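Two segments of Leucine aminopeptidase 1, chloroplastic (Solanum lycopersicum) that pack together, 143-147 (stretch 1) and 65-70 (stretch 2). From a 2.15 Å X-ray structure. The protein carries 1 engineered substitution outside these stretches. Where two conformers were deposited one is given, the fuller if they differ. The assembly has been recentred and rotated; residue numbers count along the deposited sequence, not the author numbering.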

# COMPACT_ATOMS: atom_id res chain seq x y z
N ALA A 143 0.15 -21.26 -49.52
CA ALA A 143 0.22 -20.41 -50.70
C ALA A 143 -0.48 -19.07 -50.47
O ALA A 143 -1.32 -18.95 -49.57
CB ALA A 143 -0.47 -21.14 -51.84
N LEU A 144 -0.18 -18.08 -51.30
CA LEU A 144 -0.94 -16.82 -51.35
C LEU A 144 -2.04 -16.89 -52.39
O LEU A 144 -1.85 -17.48 -53.44
CB LEU A 144 -0.04 -15.63 -51.69
CG LEU A 144 1.16 -15.46 -50.78
CD1 LEU A 144 1.96 -14.22 -51.16
CD2 LEU A 144 0.70 -15.35 -49.33
N ALA A 145 -3.19 -16.30 -52.10
CA ALA A 145 -4.27 -16.30 -53.07
C ALA A 145 -3.86 -15.48 -54.28
O ALA A 145 -4.33 -15.74 -55.39
CB ALA A 145 -5.55 -15.75 -52.48
N SER A 146 -3.01 -14.48 -54.09
CA SER A 146 -2.50 -13.73 -55.23
C SER A 146 -1.04 -13.33 -55.08
O SER A 146 -0.60 -12.84 -54.04
CB SER A 146 -3.38 -12.52 -55.55
OG SER A 146 -3.39 -11.60 -54.47
N THR A 147 -0.30 -13.58 -56.16
CA THR A 147 1.08 -13.12 -56.32
C THR A 147 1.27 -12.12 -57.47
O THR A 147 2.40 -11.81 -57.83
CB THR A 147 2.00 -14.34 -56.57
OG1 THR A 147 1.55 -15.07 -57.73
CG2 THR A 147 1.99 -15.28 -55.35
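Stretch 2 (65-70) KNPLLQ

An asparagine at the start of a helix can serve two masters, and N66 is a compact example. Stretch 2 lies on stretch 1 as a helix beginning at P67, its first turn set against the point where the strand 143-144 gives way to loop. The backbones come closest at A145 and L68, whose CA atoms are 6.1 Å apart. N66, at the N-cap position, has chi1 at 180° (t) and chi2 at -92°. In this conformation its OD1 accepts from the backbone L69 N at 2.8 Å, capping the helix, while its ND2 donates to A145 O at 3.0 Å, nearly straight at 168°. One amide group thus ties the helix start to the neighbouring loop. The same carbonyl is shared: a water donates to A145 O at 3.0 Å and accepts from L68 N at 3.1 Å, forming a second bridge.

Around these polar links the packing is modest, burying 186 Å² in all. The small side chain of A145 points toward the helix, its CB 3.8 Å from N66 ND2. L68, with chi1 t and chi2 p, brings CD2 to 4.1 Å from A145 CA and 4.0 Å from L144 O. The CA-to-CB bond of L69 points sideways relative to stretch 1, yet the m,t rotamer carries L69 CD1 to 4.4 Å from A145 CB. L144, by contrast, points away.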

# COMPACT_ATOMS: atom_id res chain seq x y z
N LYS A 65 -13.99 -13.71 -57.19
CA LYS A 65 -13.28 -13.18 -58.36
C LYS A 65 -11.86 -13.73 -58.45
O LYS A 65 -11.31 -13.90 -59.54
CB LYS A 65 -13.24 -11.65 -58.28
CG LYS A 65 -14.54 -10.93 -58.62
CD LYS A 65 -14.33 -9.43 -58.61
CE LYS A 65 -15.62 -8.67 -58.84
NZ LYS A 65 -15.48 -7.23 -58.48
N ASN A 66 -11.22 -13.94 -57.30
CA ASN A 66 -9.88 -14.51 -57.29
C ASN A 66 -9.83 -15.86 -58.03
O ASN A 66 -10.54 -16.79 -57.69
CB ASN A 66 -9.38 -14.67 -55.85
CG ASN A 66 -7.99 -15.27 -55.77
OD1 ASN A 66 -7.82 -16.48 -55.65
ND2 ASN A 66 -6.99 -14.41 -55.78
N PRO A 67 -8.91 -15.99 -58.99
CA PRO A 67 -8.84 -17.22 -59.79
C PRO A 67 -8.59 -18.49 -58.97
O PRO A 67 -9.24 -19.51 -59.21
CB PRO A 67 -7.67 -16.95 -60.74
CG PRO A 67 -7.57 -15.46 -60.83
CD PRO A 67 -7.99 -14.95 -59.48
N LEU A 68 -7.61 -18.47 -58.07
CA LEU A 68 -7.31 -19.63 -57.24
C LEU A 68 -8.49 -20.01 -56.33
O LEU A 68 -8.94 -21.15 -56.33
CB LEU A 68 -6.07 -19.36 -56.39
CG LEU A 68 -5.81 -20.49 -55.40
CD1 LEU A 68 -5.57 -21.79 -56.16
CD2 LEU A 68 -4.64 -20.15 -54.49
N LEU A 69 -9.08 -19.03 -55.66
CA LEU A 69 -10.23 -19.31 -54.81
C LEU A 69 -11.46 -19.74 -55.61
O LEU A 69 -12.18 -20.66 -55.23
CB LEU A 69 -10.56 -18.11 -53.92
CG LEU A 69 -9.47 -17.75 -52.91
CD1 LEU A 69 -9.87 -16.50 -52.15
CD2 LEU A 69 -9.26 -18.91 -51.95
N GLN A 70 -11.68 -19.10 -56.75
CA GLN A 70 -12.78 -19.50 -57.64
C GLN A 70 -12.66 -20.97 -58.06
O GLN A 70 -13.64 -21.72 -58.07
CB GLN A 70 -12.83 -18.60 -58.87
CG GLN A 70 -14.06 -18.82 -59.75
CD GLN A 70 -13.76 -19.65 -60.97
OE1 GLN A 70 -12.72 -19.46 -61.61
NE2 GLN A 70 -14.64 -20.60 -61.28
O HOH W 1 -5.03 -16.83 -58.10